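PDB 1RH1: colicin B from Escherichia coli, which kills related bacteria by forming channels in the cytoplasmic membrane, which depolarise it and dissipate the energy of the cell. Local coordinates for residues S215-V218 and P223-V226; L59-L64 and R70-D75; G333-E338 and A471-G476. All coordinates share one frame; numbering follows the deposited sequence.

Interaction 1 of 3, residues S215-V218 and P223-V226; sequences SAPV and PDLV
Ala216 and Leu225 face each other as an antiparallel hydrogen-bonded pair at the turn end of the hairpin made by strands 213-216 and 225-228. Ala216 N gives a nearly straight bond to Leu225 O (2.8 Å, 162° at the hydrogen), and Leu225 N returns one to Ala216 O (2.9 Å) at a more bent angle. Ala216 O also accepts from Val218 N at 2.9 Å, closing an inverse gamma turn centred on Pro217; the two donors come in from opposite faces of its carbonyl plane. Next along the ladder, Ser215 and Val226 form a non-hydrogen-bonded pair, and Ser215 CA comes within 3.2 Å of Leu225 O in a CA-H...O contact.

The side chain of Asp224 runs along that of Pro217, pointing the same way. Its CB rests 3.8 Å from Ala216 O; CG, beside the backbone N (chi1 -69°), lies near Pro217 N, which brings the carboxylate alongside the ring, OD1 4.0 Å from Pro217 CD and OD2 near Pro217 CB. Beyond the strand the side chains of Val218 and Leu225 cross obliquely, Val218 CG2 touching Leu225 CD2 at 3.8 Å; Ile283 of strand 281-286 packs on both.

The chemistry is thus divided: main-chain N and O of Ala216 and Leu225 pair across the hairpin, leucine and valine pack against neighbouring strands, and the carboxylate stays at the exposed margin.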
loop_
_atom_site.group_PDB
_atom_site.type_symbol
_atom_site.label_atom_id
_atom_site.label_comp_id
_atom_site.label_asym_id
_atom_site.label_seq_id
_atom_site.Cartn_x
_atom_site.Cartn_y
_atom_site.Cartn_z
ATOM N N SER A 215 -34.766 -1.415 -5.130
ATOM C CA SER A 215 -33.865 -2.341 -4.444
ATOM C C SER A 215 -32.436 -2.186 -4.944
ATOM O O SER A 215 -32.207 -2.059 -6.148
ATOM C CB SER A 215 -34.261 -3.813 -4.646
ATOM O OG SER A 215 -34.046 -4.320 -5.960
ATOM N N ALA A 216 -31.453 -2.229 -4.038
ATOM C CA ALA A 216 -30.062 -2.060 -4.420
ATOM C C ALA A 216 -29.136 -3.062 -3.781
ATOM O O ALA A 216 -29.339 -3.395 -2.612
ATOM C CB ALA A 216 -29.557 -0.724 -4.015
ATOM N N PRO A 217 -28.112 -3.567 -4.484
ATOM C CA PRO A 217 -27.095 -4.435 -3.917
ATOM C C PRO A 217 -26.043 -3.779 -3.021
ATOM O O PRO A 217 -24.873 -3.580 -3.380
ATOM C CB PRO A 217 -26.529 -5.112 -5.133
ATOM C CG PRO A 217 -26.589 -4.030 -6.168
ATOM C CD PRO A 217 -27.968 -3.470 -5.931
ATOM N N VAL A 218 -26.519 -3.415 -1.824
ATOM C CA VAL A 218 -25.661 -2.950 -0.751
ATOM C C VAL A 218 -24.882 -4.178 -0.306
ATOM O O VAL A 218 -23.683 -4.088 -0.021
ATOM C CB VAL A 218 -26.490 -2.417 0.379
ATOM C CG1 VAL A 218 -25.599 -1.942 1.497
ATOM C CG2 VAL A 218 -27.355 -1.298 -0.168
ATOM N N PRO A 223 -29.091 -10.689 0.342
ATOM C CA PRO A 223 -30.008 -10.175 -0.650
ATOM C C PRO A 223 -30.057 -8.637 -0.691
ATOM O O PRO A 223 -29.688 -7.924 0.261
ATOM C CB PRO A 223 -31.297 -10.858 -0.273
ATOM C CG PRO A 223 -31.220 -10.960 1.226
ATOM C CD PRO A 223 -29.793 -11.415 1.390
ATOM N N ASP A 224 -30.499 -8.156 -1.862
ATOM C CA ASP A 224 -30.611 -6.741 -2.156
ATOM C C ASP A 224 -31.449 -5.991 -1.121
ATOM O O ASP A 224 -32.484 -6.484 -0.656
ATOM C CB ASP A 224 -31.201 -6.614 -3.557
ATOM C CG ASP A 224 -30.322 -7.046 -4.750
ATOM O OD1 ASP A 224 -30.521 -6.514 -5.843
ATOM O OD2 ASP A 224 -29.453 -7.911 -4.625
ATOM N N LEU A 225 -30.953 -4.824 -0.674
ATOM C CA LEU A 225 -31.671 -4.031 0.316
ATOM C C LEU A 225 -32.788 -3.267 -0.376
ATOM O O LEU A 225 -32.628 -2.819 -1.513
ATOM C CB LEU A 225 -30.691 -3.090 0.986
ATOM C CG LEU A 225 -31.202 -2.137 2.041
ATOM C CD1 LEU A 225 -31.832 -2.847 3.213
ATOM C CD2 LEU A 225 -30.016 -1.346 2.510
ATOM N N VAL A 226 -33.960 -3.189 0.250
ATOM C CA VAL A 226 -35.062 -2.464 -0.346
ATOM C C VAL A 226 -34.999 -1.093 0.274
ATOM O O VAL A 226 -34.933 -0.971 1.497
ATOM C CB VAL A 226 -36.394 -3.176 -0.026
ATOM C CG1 VAL A 226 -37.586 -2.263 -0.196
ATOM C CG2 VAL A 226 -36.616 -4.275 -1.030
#

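Interaction 2 of 3, residues L59-L64 and R70-D75; sequences LVQSVL and RRIILD
Arg70 reaches across to Val63 and Ser62. Its NE donates to Val63 O (3.1 Å, 160° at the hydrogen), with the oxygen near the guanidinium plane, at the edge of the group; NH2 adds a weak bond to the same oxygen at 3.5 Å. Bends at chi2 (-75°) and chi3 fold the arginine chain back to meet that carbonyl.

Polar contact of another kind comes from Ser62, whose OG sits 3.1 Å above the guanidinium plane of Arg70, over its centre, where the N-H groups do not point at it.

Apolar contact lies between Leu64 and Ile72: their side chains cross and touch CD1 to CD1 at 3.7 Å, with Val88 of strand 87-90 against both. Farther along, the extended side chain of Gln61 carries its amide to the backbone of Ile72 and Ile73.

The strands 62-64 and 70-73 run at 131° to each other, their axes 8.2 Å apart at closest, and each pairs with a different strand, 87-90 and 139-146. The two strands are thus joined through side chains: an arginine on a main-chain carbonyl, and an apolar leucine-isoleucine contact.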
loop_
_atom_site.group_PDB
_atom_site.type_symbol
_atom_site.label_atom_id
_atom_site.label_comp_id
_atom_site.label_asym_id
_atom_site.label_seq_id
_atom_site.Cartn_x
_atom_site.Cartn_y
_atom_site.Cartn_z
ATOM N N LEU A 59 -41.074 -5.901 5.902
ATOM C CA LEU A 59 -41.497 -4.655 6.554
ATOM C C LEU A 59 -40.407 -3.583 6.504
ATOM O O LEU A 59 -39.204 -3.870 6.378
ATOM C CB LEU A 59 -41.867 -4.896 8.017
ATOM C CG LEU A 59 -40.746 -4.892 9.065
ATOM C CD1 LEU A 59 -41.337 -4.755 10.449
ATOM C CD2 LEU A 59 -39.913 -6.138 8.931
ATOM N N VAL A 60 -40.816 -2.317 6.582
ATOM C CA VAL A 60 -39.837 -1.231 6.586
ATOM C C VAL A 60 -39.365 -1.182 8.029
ATOM O O VAL A 60 -40.030 -0.657 8.927
ATOM C CB VAL A 60 -40.533 0.095 6.089
ATOM C CG1 VAL A 60 -39.688 1.325 6.316
ATOM C CG2 VAL A 60 -40.662 0.031 4.573
ATOM N N GLN A 61 -38.202 -1.795 8.256
ATOM C CA GLN A 61 -37.798 -1.954 9.632
ATOM C C GLN A 61 -37.219 -0.751 10.292
ATOM O O GLN A 61 -37.514 -0.557 11.462
ATOM C CB GLN A 61 -36.812 -3.101 9.785
ATOM C CG GLN A 61 -35.522 -3.040 9.041
ATOM C CD GLN A 61 -34.643 -4.160 9.504
ATOM O OE1 GLN A 61 -34.335 -5.077 8.755
ATOM N NE2 GLN A 61 -34.239 -4.056 10.766
ATOM N N SER A 62 -36.478 0.079 9.567
ATOM C CA SER A 62 -35.854 1.244 10.168
ATOM C C SER A 62 -35.744 2.427 9.220
ATOM O O SER A 62 -36.103 2.346 8.052
ATOM C CB SER A 62 -34.485 0.820 10.662
ATOM O OG SER A 62 -33.941 1.786 11.537
ATOM N N VAL A 63 -35.261 3.560 9.726
ATOM C CA VAL A 63 -35.077 4.792 8.956
ATOM C C VAL A 63 -33.606 5.144 8.884
ATOM O O VAL A 63 -32.896 5.265 9.882
ATOM C CB VAL A 63 -35.829 5.975 9.608
ATOM C CG1 VAL A 63 -35.627 7.264 8.854
ATOM C CG2 VAL A 63 -37.303 5.680 9.567
ATOM N N LEU A 64 -33.192 5.380 7.660
ATOM C CA LEU A 64 -31.836 5.766 7.377
ATOM C C LEU A 64 -31.614 7.269 7.172
ATOM O O LEU A 64 -31.690 7.763 6.033
ATOM C CB LEU A 64 -31.445 4.960 6.169
ATOM C CG LEU A 64 -30.386 3.890 6.297
ATOM C CD1 LEU A 64 -30.488 3.130 7.605
ATOM C CD2 LEU A 64 -30.528 3.010 5.075
ATOM N N ARG A 70 -27.466 2.486 12.247
ATOM C CA ARG A 70 -28.598 1.614 12.516
ATOM C C ARG A 70 -28.297 0.142 12.279
ATOM O O ARG A 70 -27.663 -0.302 11.324
ATOM C CB ARG A 70 -29.774 1.990 11.644
ATOM C CG ARG A 70 -30.299 3.383 11.844
ATOM C CD ARG A 70 -31.093 3.541 13.115
ATOM N NE ARG A 70 -32.327 4.211 12.738
ATOM C CZ ARG A 70 -33.447 4.222 13.455
ATOM N NH1 ARG A 70 -33.516 3.596 14.633
ATOM N NH2 ARG A 70 -34.515 4.846 12.949
ATOM N N ARG A 71 -28.851 -0.577 13.245
ATOM C CA ARG A 71 -28.784 -2.011 13.358
ATOM C C ARG A 71 -29.976 -2.603 12.617
ATOM O O ARG A 71 -31.138 -2.543 13.034
ATOM C CB ARG A 71 -28.768 -2.260 14.840
ATOM C CG ARG A 71 -28.614 -3.679 15.270
ATOM C CD ARG A 71 -28.249 -3.671 16.736
ATOM N NE ARG A 71 -28.105 -5.056 17.147
ATOM C CZ ARG A 71 -26.915 -5.657 17.266
ATOM N NH1 ARG A 71 -25.774 -5.005 17.013
ATOM N NH2 ARG A 71 -26.863 -6.939 17.642
ATOM N N ILE A 72 -29.636 -3.104 11.425
ATOM C CA ILE A 72 -30.596 -3.661 10.475
ATOM C C ILE A 72 -30.423 -5.178 10.408
ATOM O O ILE A 72 -29.321 -5.713 10.288
ATOM C CB ILE A 72 -30.348 -2.866 9.133
ATOM C CG1 ILE A 72 -31.051 -1.554 9.335
ATOM C CG2 ILE A 72 -30.968 -3.422 7.873
ATOM C CD1 ILE A 72 -30.516 -0.503 8.387
ATOM N N ILE A 73 -31.577 -5.850 10.577
ATOM C CA ILE A 73 -31.687 -7.301 10.724
ATOM C C ILE A 73 -32.224 -7.977 9.475
ATOM O O ILE A 73 -33.263 -7.554 8.992
ATOM C CB ILE A 73 -32.613 -7.586 11.943
ATOM C CG1 ILE A 73 -32.119 -6.929 13.204
ATOM C CG2 ILE A 73 -32.619 -9.068 12.211
ATOM C CD1 ILE A 73 -33.141 -7.062 14.338
ATOM N N LEU A 74 -31.597 -9.016 8.918
ATOM C CA LEU A 74 -32.117 -9.699 7.726
ATOM C C LEU A 74 -33.239 -10.632 8.135
ATOM O O LEU A 74 -33.105 -11.324 9.148
ATOM C CB LEU A 74 -31.009 -10.498 7.052
ATOM C CG LEU A 74 -31.272 -11.172 5.726
ATOM C CD1 LEU A 74 -31.693 -10.165 4.685
ATOM C CD2 LEU A 74 -29.996 -11.821 5.245
ATOM N N ASP A 75 -34.345 -10.674 7.372
ATOM C CA ASP A 75 -35.553 -11.453 7.719
ATOM C C ASP A 75 -35.998 -11.155 9.162
ATOM O O ASP A 75 -36.308 -12.052 9.957
ATOM C CB ASP A 75 -35.311 -12.982 7.583
ATOM C CG ASP A 75 -34.891 -13.511 6.213
ATOM O OD1 ASP A 75 -34.078 -14.438 6.166
ATOM O OD2 ASP A 75 -35.378 -13.020 5.197
#

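Interaction 3 of 3, residues G333-E338 and A471-G476; sequences GDKVGE and ALIAFG
Lys335 leaves helix 291-340 with CG anti to its backbone N (chi1 173°) and stays extended through chi3, then bends at chi4 (-79°), turning NZ onto the carbonyl of Leu472. NZ donates to Leu472 O at 3.0 Å, coming from above the carbonyl plane, 38° out of it, and so not along a lone pair. The methylene part of the lysine is used as well: CD lies 3.8 Å from Ile473 CA and CE 3.7 Å from Leu472 O, so the chain lies against the backbone where helix 457-472 ends.

Ile473 is the first residue to leave helical backbone angles. At this end of the helix Leu472 O also takes a long, weak bond from Phe475 N.

Beside the lysine, Val336 CG2 meets Leu472 CD2 at 3.7 Å, the two side chains crossing at about a right angle. Val332 of the long helix packs on Leu472 and Ile473, while Val482 of helix 479-495 touches both Lys335 and Val336, continuing the apolar layer. Phe475 faces the other way, its ring edge-to-face with Trp396 of helix 386-398.

Residues 471-475 fall at the end of a predicted transmembrane helix within the channel-forming domain. The helix end is held here by an ammonium group placed near carbonyl oxygen, where the negative end of the helix dipole would probably favour the charge, and by aliphatic packing.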
loop_
_atom_site.group_PDB
_atom_site.type_symbol
_atom_site.label_atom_id
_atom_site.label_comp_id
_atom_site.label_asym_id
_atom_site.label_seq_id
_atom_site.Cartn_x
_atom_site.Cartn_y
_atom_site.Cartn_z
ATOM N N GLY A 333 33.236 8.885 -12.809
ATOM C CA GLY A 333 33.147 9.142 -14.227
ATOM C C GLY A 333 33.718 10.502 -14.537
ATOM O O GLY A 333 34.569 10.597 -15.412
ATOM N N ASP A 334 33.291 11.518 -13.779
ATOM C CA ASP A 334 33.795 12.859 -13.950
ATOM C C ASP A 334 35.290 12.877 -13.685
ATOM O O ASP A 334 35.980 13.189 -14.656
ATOM C CB ASP A 334 33.063 13.831 -13.007
ATOM C CG ASP A 334 31.608 14.196 -13.369
ATOM O OD1 ASP A 334 30.919 14.775 -12.532
ATOM O OD2 ASP A 334 31.136 13.935 -14.477
ATOM N N LYS A 335 35.831 12.487 -12.505
ATOM C CA LYS A 335 37.272 12.453 -12.196
ATOM C C LYS A 335 38.138 11.659 -13.162
ATOM O O LYS A 335 39.092 12.177 -13.735
ATOM C CB LYS A 335 37.514 11.886 -10.798
ATOM C CG LYS A 335 38.961 11.606 -10.337
ATOM C CD LYS A 335 38.932 11.396 -8.826
ATOM C CE LYS A 335 40.286 11.389 -8.110
ATOM N NZ LYS A 335 41.014 10.135 -8.238
ATOM N N VAL A 336 37.852 10.386 -13.381
ATOM C CA VAL A 336 38.622 9.612 -14.340
ATOM C C VAL A 336 38.385 10.202 -15.725
ATOM O O VAL A 336 39.304 10.310 -16.514
ATOM C CB VAL A 336 38.168 8.135 -14.211
ATOM C CG1 VAL A 336 38.887 7.261 -15.192
ATOM C CG2 VAL A 336 38.518 7.612 -12.832
ATOM N N GLY A 337 37.184 10.701 -15.990
ATOM C CA GLY A 337 36.809 11.295 -17.258
ATOM C C GLY A 337 37.733 12.401 -17.740
ATOM O O GLY A 337 38.283 12.209 -18.831
ATOM N N GLU A 338 37.982 13.515 -17.007
ATOM C CA GLU A 338 38.870 14.564 -17.511
ATOM C C GLU A 338 40.358 14.109 -17.573
ATOM O O GLU A 338 41.309 14.890 -17.491
ATOM C CB GLU A 338 38.682 15.899 -16.642
ATOM C CG GLU A 338 37.411 16.854 -16.811
ATOM C CD GLU A 338 37.259 18.058 -17.820
ATOM O OE1 GLU A 338 36.803 19.135 -17.426
ATOM O OE2 GLU A 338 37.487 17.934 -19.023
ATOM N N ALA A 471 36.423 5.235 -2.718
ATOM C CA ALA A 471 37.787 5.057 -2.283
ATOM C C ALA A 471 38.622 5.709 -3.364
ATOM O O ALA A 471 39.550 6.402 -2.975
ATOM C CB ALA A 471 38.185 3.595 -2.199
ATOM N N LEU A 472 38.326 5.552 -4.686
ATOM C CA LEU A 472 39.076 6.164 -5.803
ATOM C C LEU A 472 38.977 7.684 -5.829
ATOM O O LEU A 472 40.001 8.334 -6.063
ATOM C CB LEU A 472 38.591 5.646 -7.169
ATOM C CG LEU A 472 39.017 6.354 -8.467
ATOM C CD1 LEU A 472 40.485 6.160 -8.710
ATOM C CD2 LEU A 472 38.332 5.750 -9.662
ATOM N N ILE A 473 37.805 8.292 -5.557
ATOM C CA ILE A 473 37.712 9.743 -5.575
ATOM C C ILE A 473 38.336 10.339 -4.328
ATOM O O ILE A 473 38.242 11.546 -4.106
ATOM C CB ILE A 473 36.248 10.280 -5.654
ATOM C CG1 ILE A 473 35.493 9.916 -4.404
ATOM C CG2 ILE A 473 35.553 9.728 -6.898
ATOM C CD1 ILE A 473 34.119 10.588 -4.381
ATOM N N ALA A 474 38.994 9.511 -3.512
ATOM C CA ALA A 474 39.618 9.918 -2.257
ATOM C C ALA A 474 41.058 9.466 -2.153
ATOM O O ALA A 474 41.743 9.792 -1.185
ATOM C CB ALA A 474 38.882 9.318 -1.059
ATOM N N PHE A 475 41.543 8.682 -3.106
ATOM C CA PHE A 475 42.902 8.213 -2.998
ATOM C C PHE A 475 43.882 9.285 -3.414
ATOM O O PHE A 475 43.613 10.081 -4.323
ATOM C CB PHE A 475 43.116 7.021 -3.877
ATOM C CG PHE A 475 42.655 5.682 -3.345
ATOM C CD1 PHE A 475 42.626 4.597 -4.238
ATOM C CD2 PHE A 475 42.298 5.514 -2.004
ATOM C CE1 PHE A 475 42.243 3.338 -3.788
ATOM C CE2 PHE A 475 41.916 4.252 -1.565
ATOM C CZ PHE A 475 41.892 3.175 -2.456
ATOM N N GLY A 476 45.017 9.319 -2.710
ATOM C CA GLY A 476 46.086 10.194 -3.144
ATOM C C GLY A 476 46.868 9.458 -4.236
ATOM O O GLY A 476 47.847 8.760 -3.910
#

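From the N terminus, interaction 2 comes first, closing a short connection between strands 62-64 and 70-73. Interaction 1 follows, closing the hairpin of strands 213-216 and 225-228. The two do not nest or cross along the chain, yet both belong to the same mixed sheet: their centres lie 12 Å apart, strand 87-90 pairs with both 62-64 and 225-228, and Pro223 CG packs on Leu74 CD1 at 3.6 Å. Interaction 3 is last in series and spans 132 intervening residues, tying the long helix 291-340 to the end of helix 457-472. It lies in the pore-forming domain, its centre 71 Å from that of interaction 1 and 76 Å from that of interaction 2.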